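Serine--tRNA ligase, cytoplasmic (Candida albicans, PDB 3QO8) attaches serine to tRNA(Ser) in two steps, activating the amino acid with ATP to seryl-adenylate and then transferring it to the acceptor end of the tRNA. Local coordinates at residues Val211-Glu216 / Glu248-Ala253. Sequence-based numbering, arbitrary orientation. Where two conformers were deposited one is given.
Sequences VMMNKE and EQPISA. With SSA (5'-O-(N-(L-seryl)-sulfamoyl)adenosine), chain B.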
loop_
_atom_site.group_PDB
_atom_site.type_symbol
_atom_site.label_atom_id
_atom_site.label_comp_id
_atom_site.label_asym_id
_atom_site.label_seq_id
_atom_site.Cartn_x
_atom_site.Cartn_y
_atom_site.Cartn_z
ATOM N N VAL A 211 0.285 5.690 -3.103
ATOM C CA VAL A 211 0.718 4.454 -3.758
ATOM C C VAL A 211 -0.225 3.989 -4.855
ATOM O O VAL A 211 -0.007 2.932 -5.465
ATOM C CB VAL A 211 0.920 3.301 -2.747
ATOM C CG1 VAL A 211 2.029 3.656 -1.777
ATOM C CG2 VAL A 211 -0.380 2.993 -2.007
ATOM N N MET A 212 -1.279 4.771 -5.094
ATOM C CA MET A 212 -2.160 4.550 -6.237
ATOM C C MET A 212 -2.038 5.714 -7.209
ATOM O O MET A 212 -1.867 6.863 -6.795
ATOM C CB MET A 212 -3.616 4.452 -5.790
ATOM C CG MET A 212 -3.921 3.218 -4.987
ATOM S SD MET A 212 -5.679 3.080 -4.668
ATOM C CE MET A 212 -5.682 1.702 -3.517
ATOM N N MET A 213 -2.131 5.418 -8.499
ATOM C CA MET A 213 -2.078 6.451 -9.533
ATOM C C MET A 213 -3.145 6.201 -10.567
ATOM O O MET A 213 -3.448 5.047 -10.877
ATOM C CB MET A 213 -0.719 6.471 -10.235
ATOM C CG MET A 213 0.364 7.213 -9.488
ATOM S SD MET A 213 1.892 7.310 -10.450
ATOM C CE MET A 213 1.546 8.499 -11.735
ATOM N N ASN A 214 -3.709 7.284 -11.100
ATOM C CA ASN A 214 -4.616 7.184 -12.232
ATOM C C ASN A 214 -3.859 6.584 -13.407
ATOM O O ASN A 214 -2.665 6.821 -13.553
ATOM C CB ASN A 214 -5.159 8.562 -12.614
ATOM C CG ASN A 214 -6.192 9.080 -11.619
ATOM O OD1 ASN A 214 -6.984 8.311 -11.072
ATOM N ND2 ASN A 214 -6.184 10.386 -11.382
ATOM N N LYS A 215 -4.550 5.816 -14.241
ATOM C CA LYS A 215 -3.920 5.157 -15.377
ATOM C C LYS A 215 -3.288 6.144 -16.358
ATOM O O LYS A 215 -2.155 5.958 -16.799
ATOM C CB LYS A 215 -4.930 4.267 -16.105
ATOM C CG LYS A 215 -5.502 3.152 -15.239
ATOM C CD LYS A 215 -6.206 2.079 -16.066
ATOM C CE LYS A 215 -7.521 2.579 -16.653
ATOM N NZ LYS A 215 -8.248 1.487 -17.362
ATOM N N GLU A 216 -4.019 7.197 -16.694
ATOM C CA GLU A 216 -3.538 8.163 -17.673
ATOM C C GLU A 216 -2.238 8.838 -17.228
ATOM O O GLU A 216 -1.367 9.113 -18.046
ATOM C CB GLU A 216 -4.607 9.214 -17.971
ATOM C CG GLU A 216 -6.003 8.645 -18.231
ATOM C CD GLU A 216 -6.837 8.491 -16.960
ATOM O OE1 GLU A 216 -8.084 8.563 -17.054
ATOM O OE2 GLU A 216 -6.254 8.297 -15.871
ATOM N N GLU A 248 9.180 7.104 -7.521
ATOM C CA GLU A 248 9.626 7.788 -8.730
ATOM C C GLU A 248 8.428 8.136 -9.608
ATOM O O GLU A 248 8.343 9.223 -10.172
ATOM C CB GLU A 248 10.596 6.899 -9.520
ATOM C CG GLU A 248 11.103 7.521 -10.813
ATOM C CD GLU A 248 11.607 6.491 -11.836
ATOM O OE1 GLU A 248 12.114 5.405 -11.446
ATOM O OE2 GLU A 248 11.482 6.780 -13.047
ATOM N N GLN A 249 7.500 7.198 -9.718
ATOM C CA GLN A 249 6.362 7.361 -10.612
ATOM C C GLN A 249 5.465 8.555 -10.241
ATOM O O GLN A 249 5.318 9.484 -11.040
ATOM C CB GLN A 249 5.601 6.043 -10.753
ATOM C CG GLN A 249 6.356 5.067 -11.659
ATOM C CD GLN A 249 6.023 3.600 -11.401
ATOM O OE1 GLN A 249 5.378 3.250 -10.413
ATOM N NE2 GLN A 249 6.473 2.734 -12.300
ATOM N N PRO A 250 4.888 8.558 -9.024
ATOM C CA PRO A 250 4.027 9.713 -8.709
ATOM C C PRO A 250 4.818 11.017 -8.514
ATOM O O PRO A 250 4.338 12.090 -8.864
ATOM C CB PRO A 250 3.306 9.293 -7.406
ATOM C CG PRO A 250 4.198 8.234 -6.771
ATOM C CD PRO A 250 4.865 7.521 -7.975
ATOM N N ILE A 251 6.028 10.929 -7.981
ATOM C CA ILE A 251 6.807 12.135 -7.750
ATOM C C ILE A 251 7.260 12.756 -9.077
ATOM O O ILE A 251 7.358 13.973 -9.201
ATOM C CB ILE A 251 7.996 11.862 -6.789
ATOM C CG1 ILE A 251 7.455 11.445 -5.413
ATOM C CG2 ILE A 251 8.912 13.099 -6.708
ATOM C CD1 ILE A 251 8.519 11.088 -4.347
ATOM N N SER A 252 7.521 11.929 -10.087
ATOM C CA SER A 252 7.883 12.477 -11.392
ATOM C C SER A 252 6.709 13.288 -11.954
ATOM O O SER A 252 6.906 14.269 -12.667
ATOM C CB SER A 252 8.310 11.378 -12.381
ATOM O OG SER A 252 7.194 10.621 -12.830
ATOM N N ALA A 253 5.484 12.886 -11.615
ATOM C CA ALA A 253 4.300 13.593 -12.111
ATOM C C ALA A 253 3.892 14.762 -11.215
ATOM O O ALA A 253 2.961 15.491 -11.539
ATOM C CB ALA A 253 3.135 12.634 -12.268
HETATM N N10 SSA B . 13.041 4.673 -8.953
HETATM C CA SSA B . 14.200 3.838 -9.264
HETATM C CB SSA B . 15.352 4.169 -8.316
HETATM O OG SSA B . 15.055 3.712 -6.981
HETATM C C9 SSA B . 13.842 2.383 -9.152
HETATM O O9 SSA B . 12.748 2.022 -8.735
HETATM N N8 SSA B . 14.783 1.521 -9.524
HETATM S S1 SSA B . 14.711 -0.046 -9.197
HETATM O O1S SSA B . 13.698 -0.733 -9.945
HETATM O O2S SSA B . 15.988 -0.619 -9.465
HETATM O "O5'" SSA B . 14.445 -0.244 -7.692
HETATM C "C5'" SSA B . 15.249 0.398 -6.717
HETATM C "C4'" SSA B . 15.664 -0.622 -5.652
HETATM O "O4'" SSA B . 14.548 -1.225 -4.985
HETATM C "C3'" SSA B . 16.444 -1.796 -6.200
HETATM O "O3'" SSA B . 17.804 -1.409 -6.447
HETATM C "C2'" SSA B . 16.290 -2.800 -5.063
HETATM O "O2'" SSA B . 17.200 -2.486 -3.991
HETATM C "C1'" SSA B . 14.870 -2.543 -4.560
HETATM N N9 SSA B . 13.927 -3.502 -5.172
HETATM C C8 SSA B . 13.550 -3.556 -6.460
HETATM N N7 SSA B . 12.689 -4.585 -6.615
HETATM C C5 SSA B . 12.532 -5.162 -5.409
HETATM C C6 SSA B . 11.777 -6.227 -4.958
HETATM N N6 SSA B . 11.005 -6.903 -5.837
HETATM N N1 SSA B . 11.828 -6.571 -3.650
HETATM C C2 SSA B . 12.600 -5.890 -2.796
HETATM N N3 SSA B . 13.333 -4.846 -3.203
HETATM C C4 SSA B . 13.320 -4.479 -4.505
#
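Met213 makes a buried apolar contact with Gln249, Pro250 and Ala253, packing strand 212-214 against the short helix 248-252 beside the serine pocket of this class II synthetase core. No hydrogen bond crosses between the segments; Met213 alone of its segment comes within touching distance. Its sulfur does most of the touching: Met213 SD lies 3.5 Å from Pro250 N and 3.8 Å from Gln249 C, pressed on the peptide link between the two residues. Pro250 CB and CD, on the ring beyond the nitrogen, are each 3.9 Å from Met213 SD, and the two side chains cross at about a right angle. The chain of Met213 runs extended through chi2 and then bends at chi3 (73°), which brings CE to 4.0 Å from Gln249 O and within looser reach of the Ala253 methyl. Pro250 N carries no hydrogen and so offers the sulfur no N-H; the approach is a van der Waals one. Of the Gln249 side chain, CB is what meets the sulfur; its amide turns elsewhere, where OE1 accepts a bond from Ala245 N. Within the helix, Ser252 OG donates to Gln249 O at 2.8 Å, tilted 27° from the carbonyl plane. At the start of the same helix, in the conformer given, Glu248 OE1 takes a hydrogen bond from the seryl amine N10 of the bound SSA (2.8 Å), and OE2 one from Gln377. Ile251 points away from the methionine onto Phe304 of strand 297-307, which Ser252 also touches; Met218 of helix 215-218 and Ile244 after strand 239-243 close around Met213, and Ile172 of the second subunit packs on it too.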